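Insulinase family protease (Yersinia pestis, PDB 3GO9) belongs to the M16 (insulinase) family of zinc peptidases but, with its metal-binding motif degenerate, is probably not an active protease of the usual kind. Local coordinates at residues A71-L74 with P75-L79; E297-F300 with W301-Q305; V404-A407 with P408-Q412. One frame throughout, in Å; residues are numbered along the deposited sequence.

How the interactions relate
Interactions 1, 2 and 3 each place one side chain on a different zinc ion, yet none touches another. Interaction 1 lies in the insulinase-family part of the chain, at what appears to be a degenerate form of the family's zinc motif, where H72, D158 and I160 bind the metal. Interaction 2, in the part related to the inactive M16 domain, has its centre about 44 Å from that of interaction 1. Interaction 3 begins helix 408-421; its centre is about 37 Å from that of interaction 1 and about 27 Å from that of interaction 2, although nearest atoms of 2 and 3 come within about 9 Å. Helix 283-309 carries interaction 2 and also W290, which meets Y411.

Interaction 1 (A71-L74 with P75-L79); sequences AHLL and PRLAL. With ZN (zinc ion), chain C.
L74 and P75 form the tight part of this helical turn, with CB of L74 3.4 Å from CD of P75, shorter than usual van der Waals contact, as the Leu-Pro peptide link brings them together. The proline ring presses its CD against A71 O as well, at 3.1 Å. With no N-H at P75, helix 70-80 kinks, and the L77 N to L73 O bond (3.3 Å) carries the turn. L73 and L74 pack on helix 196-206 and L77 on helix 146-153, whereas L73 CD1 and L77 CD2 touch more loosely at 4.4 Å. The sequence HLLPR (72-76) falls where M16 peptidases have HXXEH, so H72 retains the first histidine while P75 and R76 replace the glutamate and second histidine. On the looser, metal-facing side, where waters sit and R76 is partly exposed, H72 directs NE2 to the zinc ion at 2.0 Å, CG lying opposite the backbone N (chi1 -169°) and T109 steadying ND1. D158 and I160 O also bind the metal, with a water; a second modelled water lies too close to be trusted. A further water donates to H72 O (2.9 Å) and weakly accepts from R76 NE, while the guanidinium forms a salt bridge with D158.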
loop_
_atom_site.group_PDB
_atom_site.type_symbol
_atom_site.label_atom_id
_atom_site.label_comp_id
_atom_site.label_asym_id
_atom_site.label_seq_id
_atom_site.Cartn_x
_atom_site.Cartn_y
_atom_site.Cartn_z
ATOM N N ALA A 71 0.956 17.027 -12.350
ATOM C CA ALA A 71 0.691 15.574 -12.423
ATOM C C ALA A 71 -0.707 15.263 -11.916
ATOM O O ALA A 71 -1.365 14.294 -12.350
ATOM C CB ALA A 71 1.706 14.821 -11.580
ATOM N N HIS A 72 -1.164 16.030 -10.941
ATOM C CA HIS A 72 -2.535 15.807 -10.398
ATOM C C HIS A 72 -3.622 16.306 -11.358
ATOM O O HIS A 72 -4.768 15.804 -11.310
ATOM C CB HIS A 72 -2.632 16.462 -9.028
ATOM C CG HIS A 72 -3.862 16.101 -8.263
ATOM N ND1 HIS A 72 -3.983 14.886 -7.621
ATOM C CD2 HIS A 72 -4.952 16.823 -7.938
ATOM C CE1 HIS A 72 -5.139 14.863 -6.974
ATOM N NE2 HIS A 72 -5.753 16.006 -7.191
ATOM N N LEU A 73 -3.317 17.299 -12.167
ATOM C CA LEU A 73 -4.280 17.884 -13.117
ATOM C C LEU A 73 -4.521 16.997 -14.336
ATOM O O LEU A 73 -5.644 16.851 -14.820
ATOM C CB LEU A 73 -3.860 19.287 -13.579
ATOM C CG LEU A 73 -4.748 20.007 -14.584
ATOM C CD1 LEU A 73 -6.145 20.104 -14.101
ATOM C CD2 LEU A 73 -4.195 21.380 -14.914
ATOM N N LEU A 74 -3.448 16.371 -14.838
ATOM C CA LEU A 74 -3.534 15.603 -16.087
ATOM C C LEU A 74 -4.686 14.608 -16.064
ATOM O O LEU A 74 -5.442 14.564 -17.009
ATOM C CB LEU A 74 -2.198 14.927 -16.430
ATOM C CG LEU A 74 -0.983 15.797 -16.751
ATOM C CD1 LEU A 74 0.310 14.948 -16.884
ATOM C CD2 LEU A 74 -1.272 16.624 -18.008
ATOM N N PRO A 75 -4.826 13.784 -15.006
ATOM C CA PRO A 75 -5.911 12.830 -15.098
ATOM C C PRO A 75 -7.291 13.444 -15.094
ATOM O O PRO A 75 -8.226 12.827 -15.653
ATOM C CB PRO A 75 -5.707 11.932 -13.862
ATOM C CG PRO A 75 -4.690 12.556 -13.079
ATOM C CD PRO A 75 -3.967 13.532 -13.836
ATOM N N ARG A 76 -7.452 14.639 -14.506
ATOM C CA ARG A 76 -8.756 15.275 -14.553
ATOM C C ARG A 76 -9.125 15.641 -16.019
ATOM O O ARG A 76 -10.290 15.594 -16.438
ATOM C CB ARG A 76 -8.755 16.524 -13.674
ATOM C CG ARG A 76 -10.193 16.956 -13.368
ATOM C CD ARG A 76 -10.214 18.225 -12.553
ATOM N NE ARG A 76 -9.675 18.107 -11.200
ATOM C CZ ARG A 76 -9.876 19.044 -10.276
ATOM N NH1 ARG A 76 -10.578 20.134 -10.578
ATOM N NH2 ARG A 76 -9.352 18.929 -9.053
ATOM N N LEU A 77 -8.125 15.995 -16.807
ATOM C CA LEU A 77 -8.339 16.287 -18.232
ATOM C C LEU A 77 -8.971 15.074 -18.981
ATOM O O LEU A 77 -9.892 15.264 -19.780
ATOM C CB LEU A 77 -7.042 16.770 -18.904
ATOM C CG LEU A 77 -6.403 17.960 -18.274
ATOM C CD1 LEU A 77 -5.085 18.298 -19.071
ATOM C CD2 LEU A 77 -7.318 19.207 -18.198
ATOM N N ALA A 78 -8.449 13.890 -18.693
ATOM C CA ALA A 78 -8.847 12.642 -19.271
ATOM C C ALA A 78 -10.331 12.340 -18.976
ATOM O O ALA A 78 -10.973 11.588 -19.721
ATOM C CB ALA A 78 -7.926 11.456 -18.778
ATOM N N LEU A 79 -10.879 12.952 -17.915
ATOM C CA LEU A 79 -12.317 12.828 -17.591
ATOM C C LEU A 79 -13.154 13.920 -18.229
ATOM O O LEU A 79 -14.379 13.821 -18.280
ATOM C CB LEU A 79 -12.545 12.848 -16.072
ATOM C CG LEU A 79 -11.851 11.737 -15.326
ATOM C CD1 LEU A 79 -11.842 11.916 -13.744
ATOM C CD2 LEU A 79 -12.464 10.347 -15.675
HETATM ZN ZN ZN C . -7.358 16.008 -5.962
HETATM O O HOH W 1 -7.167 17.197 -10.532
HETATM O O HOH W 2 -7.174 17.628 -6.120
HETATM O O HOH W 3 -6.853 15.460 -4.222
#

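Interaction 2 (E297-F300 with W301-Q305); sequences EALF and WHIKQ. With ZN (zinc ion), chain D.
K304 lays its aliphatic chain across F300, its CG 3.8 Å from the ring centroid and 23° off the normal, a CH-pi contact displaced toward the rim; K304 CD reaches 3.3 Å from F300 CE2. One residue earlier on each segment, L299 and I303 run side by side and touch through their CD1 methyls at 3.6 Å. W301 presents its ring edge instead, CE3 lying 3.4 Å from A298 O near the indole plane. What spaces these pairs is a regular alpha-helical backbone, where W301 N, H302 N, I303 N and K304 N bond to the carbonyls four residues back, the first at 2.8 Å to E297 O. Beyond the turn, L317 of strand 316-324 touches both F300 and I303, and the ring of F319 meets that of F300; helix 341-358 receives L299 and I303 through L352, and a salt bridge to K372 holds E297. The imidazole of H302 leads away from the turn, with CG opposite the backbone N (chi1 177°), and binds zinc through NE2 at 2.0 Å with E351 and a water. Such coordination would require an unprotonated NE2, and the metal thereby cross-links helices 283-309 and 341-358 through one imidazole and one carboxylate.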
loop_
_atom_site.group_PDB
_atom_site.type_symbol
_atom_site.label_atom_id
_atom_site.label_comp_id
_atom_site.label_asym_id
_atom_site.label_seq_id
_atom_site.Cartn_x
_atom_site.Cartn_y
_atom_site.Cartn_z
ATOM N N GLU A 297 2.420 -10.339 15.423
ATOM C CA GLU A 297 1.072 -10.792 15.482
ATOM C C GLU A 297 0.764 -11.405 16.857
ATOM O O GLU A 297 -0.304 -11.143 17.457
ATOM C CB GLU A 297 0.815 -11.776 14.346
ATOM C CG GLU A 297 -0.578 -12.218 14.219
ATOM C CD GLU A 297 -0.755 -13.279 13.184
ATOM O OE1 GLU A 297 -1.772 -13.966 13.255
ATOM O OE2 GLU A 297 0.107 -13.436 12.305
ATOM N N ALA A 298 1.737 -12.136 17.394
ATOM C CA ALA A 298 1.558 -12.837 18.661
ATOM C C ALA A 298 1.320 -11.818 19.773
ATOM O O ALA A 298 0.470 -12.017 20.636
ATOM C CB ALA A 298 2.850 -13.611 18.993
ATOM N N LEU A 299 2.089 -10.751 19.739
ATOM C CA LEU A 299 2.051 -9.753 20.770
ATOM C C LEU A 299 0.716 -9.056 20.703
ATOM O O LEU A 299 0.088 -8.836 21.751
ATOM C CB LEU A 299 3.229 -8.815 20.654
ATOM C CG LEU A 299 3.198 -7.363 20.259
ATOM C CD1 LEU A 299 1.963 -6.615 20.660
ATOM C CD2 LEU A 299 4.406 -6.765 20.916
ATOM N N PHE A 300 0.233 -8.763 19.500
ATOM C CA PHE A 300 -1.023 -8.039 19.433
ATOM C C PHE A 300 -2.161 -8.916 19.883
ATOM O O PHE A 300 -3.062 -8.512 20.649
ATOM C CB PHE A 300 -1.322 -7.493 18.063
ATOM C CG PHE A 300 -2.495 -6.596 18.081
ATOM C CD1 PHE A 300 -2.454 -5.417 18.839
ATOM C CD2 PHE A 300 -3.655 -6.942 17.430
ATOM C CE1 PHE A 300 -3.530 -4.593 18.896
ATOM C CE2 PHE A 300 -4.755 -6.078 17.481
ATOM C CZ PHE A 300 -4.665 -4.898 18.206
ATOM N N TRP A 301 -2.093 -10.152 19.436
ATOM C CA TRP A 301 -3.021 -11.173 19.815
ATOM C C TRP A 301 -3.113 -11.348 21.353
ATOM O O TRP A 301 -4.205 -11.383 21.910
ATOM C CB TRP A 301 -2.554 -12.450 19.143
ATOM C CG TRP A 301 -3.180 -13.643 19.580
ATOM C CD1 TRP A 301 -4.438 -14.058 19.291
ATOM C CD2 TRP A 301 -2.575 -14.686 20.373
ATOM N NE1 TRP A 301 -4.664 -15.284 19.862
ATOM C CE2 TRP A 301 -3.539 -15.691 20.530
ATOM C CE3 TRP A 301 -1.306 -14.859 20.961
ATOM C CZ2 TRP A 301 -3.297 -16.853 21.268
ATOM C CZ3 TRP A 301 -1.068 -16.011 21.687
ATOM C CH2 TRP A 301 -2.063 -16.996 21.835
ATOM N N HIS A 302 -1.959 -11.408 21.997
ATOM C CA HIS A 302 -1.884 -11.624 23.445
ATOM C C HIS A 302 -2.482 -10.443 24.195
ATOM O O HIS A 302 -3.251 -10.644 25.142
ATOM C CB HIS A 302 -0.458 -11.739 23.871
ATOM C CG HIS A 302 -0.287 -11.885 25.336
ATOM N ND1 HIS A 302 -0.409 -13.099 25.961
ATOM C CD2 HIS A 302 0.020 -10.986 26.301
ATOM C CE1 HIS A 302 -0.232 -12.934 27.264
ATOM N NE2 HIS A 302 0.019 -11.661 27.498
ATOM N N ILE A 303 -2.100 -9.236 23.796
ATOM C CA ILE A 303 -2.620 -8.011 24.453
ATOM C C ILE A 303 -4.129 -7.939 24.250
ATOM O O ILE A 303 -4.868 -7.648 25.200
ATOM C CB ILE A 303 -1.913 -6.715 24.029
ATOM C CG1 ILE A 303 -0.405 -6.756 24.338
ATOM C CG2 ILE A 303 -2.560 -5.479 24.726
ATOM C CD1 ILE A 303 0.355 -5.633 23.683
ATOM N N LYS A 304 -4.619 -8.238 23.048
ATOM C CA LYS A 304 -6.049 -8.223 22.820
ATOM C C LYS A 304 -6.772 -9.181 23.717
ATOM O O LYS A 304 -7.840 -8.836 24.229
ATOM C CB LYS A 304 -6.380 -8.607 21.376
ATOM C CG LYS A 304 -6.117 -7.531 20.379
ATOM C CD LYS A 304 -7.086 -7.673 19.190
ATOM C CE LYS A 304 -7.128 -9.096 18.587
ATOM N NZ LYS A 304 -8.200 -9.954 19.216
ATOM N N GLN A 305 -6.227 -10.382 23.879
ATOM C CA GLN A 305 -6.878 -11.379 24.723
ATOM C C GLN A 305 -6.897 -10.895 26.170
ATOM O O GLN A 305 -7.889 -11.114 26.861
ATOM C CB GLN A 305 -6.170 -12.732 24.723
ATOM C CG GLN A 305 -5.793 -13.251 23.369
ATOM C CD GLN A 305 -5.857 -14.743 23.299
ATOM O OE1 GLN A 305 -4.947 -15.447 23.780
ATOM N NE2 GLN A 305 -6.941 -15.257 22.697
HETATM ZN ZN ZN D . 0.249 -10.641 29.237
HETATM O O HOH W 4 2.087 -10.905 29.945
#

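Interaction 3 (V404-A407 with P408-Q412). With ZN (zinc ion), chain F.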
loop_
_atom_site.group_PDB
_atom_site.type_symbol
_atom_site.label_atom_id
_atom_site.label_comp_id
_atom_site.label_asym_id
_atom_site.label_seq_id
_atom_site.Cartn_x
_atom_site.Cartn_y
_atom_site.Cartn_z
ATOM N N VAL A 404 7.382 -9.742 -1.808
ATOM C CA VAL A 404 7.377 -10.782 -2.876
ATOM C C VAL A 404 6.106 -11.637 -3.018
ATOM O O VAL A 404 5.481 -12.049 -2.011
ATOM C CB VAL A 404 8.642 -11.735 -2.759
ATOM C CG1 VAL A 404 8.554 -12.598 -1.531
ATOM C CG2 VAL A 404 8.804 -12.550 -4.060
ATOM N N ASP A 405 5.743 -11.901 -4.272
ATOM C CA ASP A 405 4.566 -12.735 -4.637
ATOM C C ASP A 405 5.012 -14.056 -5.245
ATOM O O ASP A 405 5.614 -14.090 -6.313
ATOM C CB ASP A 405 3.658 -11.965 -5.626
ATOM C CG ASP A 405 2.384 -12.681 -5.967
ATOM O OD1 ASP A 405 2.274 -13.907 -5.630
ATOM O OD2 ASP A 405 1.540 -12.010 -6.702
ATOM N N ILE A 406 4.791 -15.137 -4.522
ATOM C CA ILE A 406 5.321 -16.425 -4.894
ATOM C C ILE A 406 4.232 -17.400 -5.321
ATOM O O ILE A 406 3.087 -17.218 -4.934
ATOM C CB ILE A 406 6.208 -17.059 -3.787
ATOM C CG1 ILE A 406 5.500 -17.320 -2.492
ATOM C CG2 ILE A 406 7.428 -16.155 -3.618
ATOM C CD1 ILE A 406 6.339 -18.164 -1.543
ATOM N N ALA A 407 4.610 -18.439 -6.077
ATOM C CA ALA A 407 3.639 -19.483 -6.466
ATOM C C ALA A 407 2.921 -20.010 -5.241
ATOM O O ALA A 407 3.543 -20.279 -4.221
ATOM C CB ALA A 407 4.357 -20.631 -7.196
ATOM N N PRO A 408 1.599 -20.192 -5.332
ATOM C CA PRO A 408 0.884 -20.551 -4.107
ATOM C C PRO A 408 1.246 -21.943 -3.595
ATOM O O PRO A 408 1.255 -22.145 -2.376
ATOM C CB PRO A 408 -0.604 -20.433 -4.512
ATOM C CG PRO A 408 -0.609 -20.380 -6.026
ATOM C CD PRO A 408 0.705 -19.757 -6.429
ATOM N N GLU A 409 1.594 -22.896 -4.469
ATOM C CA GLU A 409 2.027 -24.180 -3.971
ATOM C C GLU A 409 3.357 -24.056 -3.234
ATOM O O GLU A 409 3.559 -24.770 -2.232
ATOM C CB GLU A 409 2.143 -25.232 -5.057
ATOM C CG GLU A 409 0.814 -25.637 -5.618
ATOM C CD GLU A 409 0.998 -26.483 -6.826
ATOM O OE1 GLU A 409 1.498 -25.940 -7.835
ATOM O OE2 GLU A 409 0.705 -27.668 -6.753
ATOM N N GLN A 410 4.230 -23.170 -3.707
ATOM C CA GLN A 410 5.510 -22.984 -2.987
ATOM C C GLN A 410 5.256 -22.312 -1.651
ATOM O O GLN A 410 5.811 -22.729 -0.637
ATOM C CB GLN A 410 6.499 -22.168 -3.779
ATOM C CG GLN A 410 7.900 -22.157 -3.108
ATOM C CD GLN A 410 8.891 -21.358 -3.891
ATOM O OE1 GLN A 410 8.601 -20.229 -4.242
ATOM N NE2 GLN A 410 10.086 -21.966 -4.202
ATOM N N TYR A 411 4.329 -21.352 -1.631
ATOM C CA TYR A 411 3.966 -20.688 -0.428
ATOM C C TYR A 411 3.494 -21.735 0.568
ATOM O O TYR A 411 3.921 -21.773 1.704
ATOM C CB TYR A 411 2.886 -19.646 -0.672
ATOM C CG TYR A 411 2.402 -18.986 0.585
ATOM C CD1 TYR A 411 2.850 -17.747 0.957
ATOM C CD2 TYR A 411 1.478 -19.630 1.407
ATOM C CE1 TYR A 411 2.373 -17.148 2.150
ATOM C CE2 TYR A 411 1.028 -19.051 2.579
ATOM C CZ TYR A 411 1.492 -17.827 2.947
ATOM O OH TYR A 411 1.007 -17.281 4.128
ATOM N N GLN A 412 2.596 -22.613 0.132
ATOM C CA GLN A 412 2.021 -23.574 1.063
ATOM C C GLN A 412 3.110 -24.465 1.703
ATOM O O GLN A 412 3.120 -24.714 2.918
ATOM C CB GLN A 412 1.004 -24.398 0.286
ATOM C CG GLN A 412 0.267 -25.391 1.093
ATOM C CD GLN A 412 -0.736 -26.146 0.204
ATOM O OE1 GLN A 412 -1.876 -26.365 0.587
ATOM N NE2 GLN A 412 -0.307 -26.496 -1.011
HETATM ZN ZN ZN F . 1.312 -27.538 -9.246
HETATM O O HOH W 5 -0.388 -26.895 -9.445
#
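A407 and Y411 are joined by the main hydrogen bond of this helix start: Y411 N donates to A407 O at 2.9 Å, with an N-H...O angle of 161°. A407 occupies the N-cap position of helix 408-421, and its methyl side chain can offer no capping hydrogen bond. P408 follows in the first turn, where a missing N-H costs the helix nothing and the ring fixes the backbone; Q412 N then bonds to P408 O. Apolar contact comes mainly from I406, whose CD1 meets CA of Y411 at 3.6 Å and CB of Y411 at 3.9 Å, the two side chains crossing at about a right angle. To reach there, I406 places CG1 between its own backbone N and carbonyl carbon (chi1 61°). The CB of A407 also packs on P408 CD, at 3.8 Å. Among polar groups, the Q410 amide passes I406, with OE1 4.0 Å from I406 CB, and is tied to the N-terminal segment: OE1 accepts from Q21 N, while NE2 donates to A19 O and to the E18 carboxylate. E409 is the metal ligand of these segments, holding a zinc ion unevenly through OE1 at 2.1 Å and OE2 at 2.6 Å, with a water beside it. Around this helix start, D405 forms a salt bridge with R395 of helix 388-401, P408 and Y411 rest on helix 379-384, and the Y411 ring meets W290 of helix 283-309 edge-to-face.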